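Local coordinates for protein TetR family Transcriptional regulator (Streptococcus agalactiae 2603V/R, PDB 3KKC) that probably binds DNA through an N-terminal helix-turn-helix domain, as TetR-family transcriptional regulators do, at residues I17-S31 with H52-D66. Sequence-based numbering, arbitrary orientation.
Sequences IYNAFISLLQENDYS and HYESKEVLLKELCED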
loop_
_atom_site.group_PDB
_atom_site.type_symbol
_atom_site.label_atom_id
_atom_site.label_comp_id
_atom_site.label_asym_id
_atom_site.label_seq_id
_atom_site.Cartn_x
_atom_site.Cartn_y
_atom_site.Cartn_z
ATOM N N ILE A 17 30.441 7.823 4.382
ATOM C CA ILE A 17 29.113 8.227 4.819
ATOM C C ILE A 17 28.049 7.568 3.933
ATOM O O ILE A 17 27.146 6.877 4.423
ATOM C CB ILE A 17 28.979 9.762 4.752
ATOM C CG1 ILE A 17 30.094 10.415 5.581
ATOM C CG2 ILE A 17 27.567 10.218 5.166
ATOM C CD1 ILE A 17 30.295 11.872 5.261
ATOM N N TYR A 18 28.175 7.776 2.624
ATOM C CA TYR A 18 27.292 7.152 1.656
ATOM C C TYR A 18 27.102 5.687 2.027
ATOM O O TYR A 18 25.986 5.259 2.287
ATOM C CB TYR A 18 27.891 7.282 0.259
ATOM C CG TYR A 18 26.953 6.970 -0.894
ATOM C CD1 TYR A 18 26.220 7.986 -1.510
ATOM C CD2 TYR A 18 26.822 5.670 -1.386
ATOM C CE1 TYR A 18 25.375 7.731 -2.557
ATOM C CE2 TYR A 18 25.965 5.399 -2.450
ATOM C CZ TYR A 18 25.240 6.441 -3.031
ATOM O OH TYR A 18 24.385 6.205 -4.094
ATOM N N ASN A 19 28.192 4.924 2.079
ATOM C CA ASN A 19 28.089 3.481 2.332
ATOM C C ASN A 19 27.465 3.179 3.704
ATOM O O ASN A 19 26.698 2.221 3.846
ATOM C CB ASN A 19 29.440 2.739 2.138
ATOM C CG ASN A 19 29.898 2.665 0.655
ATOM O OD1 ASN A 19 29.104 2.797 -0.298
ATOM N ND2 ASN A 19 31.196 2.442 0.471
ATOM N N ALA A 20 27.770 4.007 4.697
ATOM C CA ALA A 20 27.176 3.865 6.038
ATOM C C ALA A 20 25.656 4.006 6.010
ATOM O O ALA A 20 24.923 3.243 6.643
ATOM C CB ALA A 20 27.777 4.870 6.999
ATOM N N PHE A 21 25.193 4.999 5.269
ATOM C CA PHE A 21 23.771 5.259 5.115
ATOM C C PHE A 21 23.052 4.049 4.502
ATOM O O PHE A 21 21.980 3.668 4.940
ATOM C CB PHE A 21 23.604 6.499 4.240
ATOM C CG PHE A 21 22.182 6.901 4.001
ATOM C CD1 PHE A 21 21.362 7.272 5.067
ATOM C CD2 PHE A 21 21.686 6.974 2.718
ATOM C CE1 PHE A 21 20.079 7.656 4.847
ATOM C CE2 PHE A 21 20.383 7.375 2.489
ATOM C CZ PHE A 21 19.574 7.704 3.548
ATOM N N ILE A 22 23.670 3.433 3.499
ATOM C CA ILE A 22 23.119 2.254 2.853
ATOM C C ILE A 22 23.068 1.045 3.796
ATOM O O ILE A 22 22.062 0.344 3.861
ATOM C CB ILE A 22 23.905 1.921 1.563
ATOM C CG1 ILE A 22 23.621 2.984 0.493
ATOM C CG2 ILE A 22 23.544 0.529 1.028
ATOM C CD1 ILE A 22 24.317 2.705 -0.822
ATOM N N SER A 23 24.144 0.814 4.532
ATOM C CA SER A 23 24.234 -0.346 5.398
ATOM C C SER A 23 23.207 -0.237 6.500
ATOM O O SER A 23 22.692 -1.244 6.971
ATOM C CB SER A 23 25.665 -0.466 5.980
ATOM O OG SER A 23 25.695 -0.972 7.317
ATOM N N LEU A 24 22.916 0.995 6.911
ATOM C CA LEU A 24 21.964 1.252 7.987
ATOM C C LEU A 24 20.531 1.174 7.482
ATOM O O LEU A 24 19.586 1.006 8.259
ATOM C CB LEU A 24 22.201 2.636 8.591
ATOM C CG LEU A 24 23.312 2.750 9.627
ATOM C CD1 LEU A 24 23.678 4.215 9.865
ATOM C CD2 LEU A 24 22.894 2.036 10.913
ATOM N N LEU A 25 20.377 1.333 6.176
ATOM C CA LEU A 25 19.085 1.264 5.534
ATOM C C LEU A 25 18.743 -0.191 5.229
ATOM O O LEU A 25 17.715 -0.481 4.632
ATOM C CB LEU A 25 19.127 2.065 4.244
ATOM C CG LEU A 25 18.351 3.357 4.051
ATOM C CD1 LEU A 25 18.119 4.082 5.359
ATOM C CD2 LEU A 25 19.109 4.224 3.055
ATOM N N GLN A 26 19.619 -1.104 5.629
ATOM C CA GLN A 26 19.363 -2.529 5.456
ATOM C C GLN A 26 18.630 -3.041 6.693
ATOM O O GLN A 26 17.858 -3.996 6.623
ATOM C CB GLN A 26 20.677 -3.301 5.223
ATOM C CG GLN A 26 20.618 -4.291 4.044
ATOM C CD GLN A 26 21.987 -4.657 3.478
ATOM O OE1 GLN A 26 22.970 -4.766 4.217
ATOM N NE2 GLN A 26 22.051 -4.854 2.157
ATOM N N GLU A 27 18.863 -2.368 7.819
ATOM C CA GLU A 27 18.299 -2.755 9.105
ATOM C C GLU A 27 17.211 -1.811 9.603
ATOM O O GLU A 27 16.452 -2.178 10.493
ATOM C CB GLU A 27 19.395 -2.785 10.169
ATOM C CG GLU A 27 20.717 -3.368 9.715
ATOM C CD GLU A 27 20.679 -4.879 9.625
ATOM O OE1 GLU A 27 19.649 -5.426 9.170
ATOM O OE2 GLU A 27 21.686 -5.515 10.009
ATOM N N ASN A 28 17.146 -0.593 9.069
ATOM C CA ASN A 28 16.236 0.410 9.619
ATOM C C ASN A 28 15.426 1.199 8.591
ATOM O O ASN A 28 15.820 1.316 7.428
ATOM C CB ASN A 28 16.989 1.400 10.515
ATOM C CG ASN A 28 17.996 0.724 11.425
ATOM O OD1 ASN A 28 17.766 0.571 12.624
ATOM N ND2 ASN A 28 19.131 0.330 10.858
ATOM N N ASP A 29 14.295 1.744 9.042
ATOM C CA ASP A 29 13.517 2.698 8.262
ATOM C C ASP A 29 14.309 3.992 8.090
ATOM O O ASP A 29 15.131 4.336 8.944
ATOM C CB ASP A 29 12.192 3.005 8.966
ATOM C CG ASP A 29 11.192 1.853 8.884
ATOM O OD1 ASP A 29 10.214 1.852 9.667
ATOM O OD2 ASP A 29 11.376 0.951 8.039
ATOM N N TYR A 30 14.078 4.705 6.986
ATOM C CA TYR A 30 14.728 6.001 6.760
ATOM C C TYR A 30 14.309 6.983 7.835
ATOM O O TYR A 30 15.146 7.738 8.370
ATOM C CB TYR A 30 14.385 6.591 5.385
ATOM C CG TYR A 30 14.709 8.072 5.266
ATOM C CD1 TYR A 30 16.017 8.507 5.037
ATOM C CD2 TYR A 30 13.716 9.036 5.394
ATOM C CE1 TYR A 30 16.331 9.860 4.935
ATOM C CE2 TYR A 30 14.022 10.392 5.292
ATOM C CZ TYR A 30 15.341 10.791 5.069
ATOM O OH TYR A 30 15.645 12.128 4.954
ATOM N N SER A 31 13.004 6.966 8.128
ATOM C CA SER A 31 12.429 7.776 9.200
ATOM C C SER A 31 13.040 7.444 10.566
ATOM O O SER A 31 13.129 8.300 11.436
ATOM C CB SER A 31 10.876 7.691 9.218
ATOM O OG SER A 31 10.354 6.365 9.336
ATOM N N HIS A 52 29.372 17.994 3.609
ATOM C CA HIS A 52 29.068 17.251 2.388
ATOM C C HIS A 52 27.570 17.122 2.142
ATOM O O HIS A 52 27.130 17.029 0.992
ATOM C CB HIS A 52 29.672 15.853 2.449
ATOM C CG HIS A 52 31.152 15.829 2.262
ATOM N ND1 HIS A 52 32.010 15.284 3.193
ATOM C CD2 HIS A 52 31.929 16.288 1.253
ATOM C CE1 HIS A 52 33.254 15.404 2.762
ATOM N NE2 HIS A 52 33.230 16.008 1.587
ATOM N N TYR A 53 26.798 17.108 3.227
ATOM C CA TYR A 53 25.367 16.847 3.167
ATOM C C TYR A 53 24.599 17.798 4.051
ATOM O O TYR A 53 24.670 17.702 5.272
ATOM C CB TYR A 53 25.080 15.416 3.614
ATOM C CG TYR A 53 25.758 14.392 2.738
ATOM C CD1 TYR A 53 25.445 14.298 1.383
ATOM C CD2 TYR A 53 26.721 13.531 3.257
ATOM C CE1 TYR A 53 26.067 13.382 0.582
ATOM C CE2 TYR A 53 27.345 12.608 2.461
ATOM C CZ TYR A 53 27.015 12.540 1.129
ATOM O OH TYR A 53 27.635 11.620 0.332
ATOM N N GLU A 54 23.862 18.709 3.426
ATOM C CA GLU A 54 23.011 19.654 4.141
ATOM C C GLU A 54 22.207 19.007 5.277
ATOM O O GLU A 54 21.924 19.650 6.284
ATOM C CB GLU A 54 22.061 20.337 3.154
ATOM C CG GLU A 54 21.019 21.249 3.798
ATOM C CD GLU A 54 19.728 21.330 2.979
ATOM O OE1 GLU A 54 19.513 20.447 2.110
ATOM O OE2 GLU A 54 18.927 22.272 3.213
ATOM N N SER A 55 21.839 17.739 5.108
ATOM C CA SER A 55 21.019 17.030 6.081
ATOM C C SER A 55 20.820 15.597 5.641
ATOM O O SER A 55 21.220 15.223 4.542
ATOM C CB SER A 55 19.647 17.668 6.157
ATOM O OG SER A 55 18.975 17.472 4.931
ATOM N N LYS A 56 20.170 14.796 6.478
ATOM C CA LYS A 56 19.917 13.415 6.096
ATOM C C LYS A 56 19.104 13.373 4.808
ATOM O O LYS A 56 19.199 12.421 4.046
ATOM C CB LYS A 56 19.178 12.654 7.197
ATOM C CG LYS A 56 17.727 13.050 7.324
ATOM C CD LYS A 56 17.017 12.233 8.386
ATOM C CE LYS A 56 17.613 10.841 8.501
ATOM N NZ LYS A 56 16.619 9.934 9.144
ATOM N N GLU A 57 18.313 14.411 4.554
ATOM C CA GLU A 57 17.340 14.331 3.463
ATOM C C GLU A 57 18.004 14.269 2.096
ATOM O O GLU A 57 17.488 13.624 1.174
ATOM C CB GLU A 57 16.307 15.457 3.527
ATOM C CG GLU A 57 14.873 14.952 3.419
ATOM C CD GLU A 57 13.997 15.359 4.608
ATOM O OE1 GLU A 57 14.122 16.516 5.082
ATOM O OE2 GLU A 57 13.174 14.525 5.062
ATOM N N VAL A 58 19.153 14.916 1.960
ATOM C CA VAL A 58 19.840 14.867 0.676
ATOM C C VAL A 58 20.621 13.568 0.412
ATOM O O VAL A 58 21.079 13.354 -0.700
ATOM C CB VAL A 58 20.708 16.115 0.409
ATOM C CG1 VAL A 58 19.854 17.374 0.577
ATOM C CG2 VAL A 58 21.910 16.137 1.323
ATOM N N LEU A 59 20.752 12.701 1.417
ATOM C CA LEU A 59 21.330 11.373 1.190
ATOM C C LEU A 59 20.295 10.494 0.535
ATOM O O LEU A 59 20.595 9.747 -0.394
ATOM C CB LEU A 59 21.762 10.689 2.487
ATOM C CG LEU A 59 22.990 11.206 3.216
ATOM C CD1 LEU A 59 22.551 12.329 4.116
ATOM C CD2 LEU A 59 23.619 10.085 4.021
ATOM N N LEU A 60 19.075 10.561 1.045
ATOM C CA LEU A 60 17.992 9.795 0.471
ATOM C C LEU A 60 17.821 10.210 -0.983
ATOM O O LEU A 60 17.724 9.365 -1.886
ATOM C CB LEU A 60 16.705 10.046 1.232
ATOM C CG LEU A 60 15.702 9.016 0.784
ATOM C CD1 LEU A 60 16.311 7.663 1.019
ATOM C CD2 LEU A 60 14.426 9.171 1.555
ATOM N N LYS A 61 17.805 11.523 -1.193
ATOM C CA LYS A 61 17.629 12.106 -2.516
ATOM C C LYS A 61 18.752 11.633 -3.462
ATOM O O LYS A 61 18.490 10.916 -4.429
ATOM C CB LYS A 61 17.566 13.630 -2.390
ATOM C CG LYS A 61 17.696 14.433 -3.675
ATOM C CD LYS A 61 18.530 15.700 -3.379
ATOM C CE LYS A 61 18.494 16.729 -4.500
ATOM N NZ LYS A 61 17.102 16.920 -5.002
ATOM N N GLU A 62 19.992 12.022 -3.170
ATOM C CA GLU A 62 21.162 11.488 -3.869
ATOM C C GLU A 62 21.089 9.972 -4.104
ATOM O O GLU A 62 21.132 9.524 -5.249
ATOM C CB GLU A 62 22.441 11.812 -3.105
ATOM C CG GLU A 62 22.845 13.265 -3.162
ATOM C CD GLU A 62 24.330 13.445 -2.954
ATOM O OE1 GLU A 62 25.043 12.414 -2.873
ATOM O OE2 GLU A 62 24.781 14.611 -2.881
ATOM N N LEU A 63 20.978 9.191 -3.026
ATOM C CA LEU A 63 20.844 7.740 -3.142
ATOM C C LEU A 63 19.823 7.355 -4.227
ATOM O O LEU A 63 20.219 6.923 -5.299
ATOM C CB LEU A 63 20.530 7.082 -1.793
ATOM C CG LEU A 63 20.289 5.567 -1.824
ATOM C CD1 LEU A 63 21.458 4.882 -2.465
ATOM C CD2 LEU A 63 20.053 4.983 -0.431
ATOM N N CYS A 64 18.533 7.503 -3.955
ATOM C CA CYS A 64 17.488 7.389 -4.987
ATOM C C CYS A 64 17.914 7.893 -6.358
ATOM O O CYS A 64 17.764 7.197 -7.372
ATOM C CB CYS A 64 16.232 8.175 -4.571
ATOM S SG CYS A 64 15.398 7.482 -3.154
ATOM N N GLU A 65 18.421 9.117 -6.400
ATOM C CA GLU A 65 18.856 9.684 -7.661
ATOM C C GLU A 65 19.761 8.676 -8.392
ATOM O O GLU A 65 19.480 8.311 -9.535
ATOM C CB GLU A 65 19.555 11.022 -7.425
ATOM C CG GLU A 65 20.195 11.600 -8.654
ATOM C CD GLU A 65 20.269 13.105 -8.621
ATOM O OE1 GLU A 65 20.239 13.708 -7.514
ATOM O OE2 GLU A 65 20.355 13.686 -9.724
ATOM N N ASP A 66 20.814 8.229 -7.692
ATOM C CA ASP A 66 21.749 7.171 -8.121
ATOM C C ASP A 66 21.070 5.841 -8.428
ATOM O O ASP A 66 21.273 5.276 -9.486
ATOM C CB ASP A 66 22.793 6.881 -7.030
ATOM C CG ASP A 66 23.858 7.949 -6.923
ATOM O OD1 ASP A 66 24.031 8.740 -7.872
ATOM O OD2 ASP A 66 24.536 7.986 -5.878
#
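Phe21 and Leu59 meet at the apolar centre. Leu59 CB sits 3.7 Å from the centroid of the Phe21 ring, 16° off the normal, a CH-pi contact, while Leu25 CD2, from Phe21's own segment, lies over the rim of the opposite face. CG anti to the backbone N lays the Phe21 ring against Leu59, the two side chains crossing at a slant; the axes of helix segments 17-24 and 57-66 cross at -88°. Leu63 splits its methyls around this centre: CD2 meets Leu25 CD2 tip to tip at 3.7 Å, and CD1 packs against Ile22 and Tyr18. At the other flank Ile17 CG2 reaches Tyr53 CE2 at 3.6 Å.

Beyond the end of helix 4-24, Leu60 CD2 stands over the middle of one face of Tyr30, 3.7 Å from the ring centroid, and Lys56 NZ lies over the other at 4.3 Å from that centroid, a cation-pi pair. A bend at chi3 curls the lysine chain across the ring, and NZ donates to Tyr30 O (2.8 Å), nearly in line with the carbonyl, and also to Ile33 O. At the opposite end of the contact Tyr18 OH donates to the anti lone pair of Asp66 OD2 at 2.5 Å, with ring and carboxylate planes 49° apart.

An apolar core bounded by directional polar bonds thus ties the first helix of the predicted DNA-binding domain to helix 57-71, which in TetR-family proteins links that domain to the regulatory core.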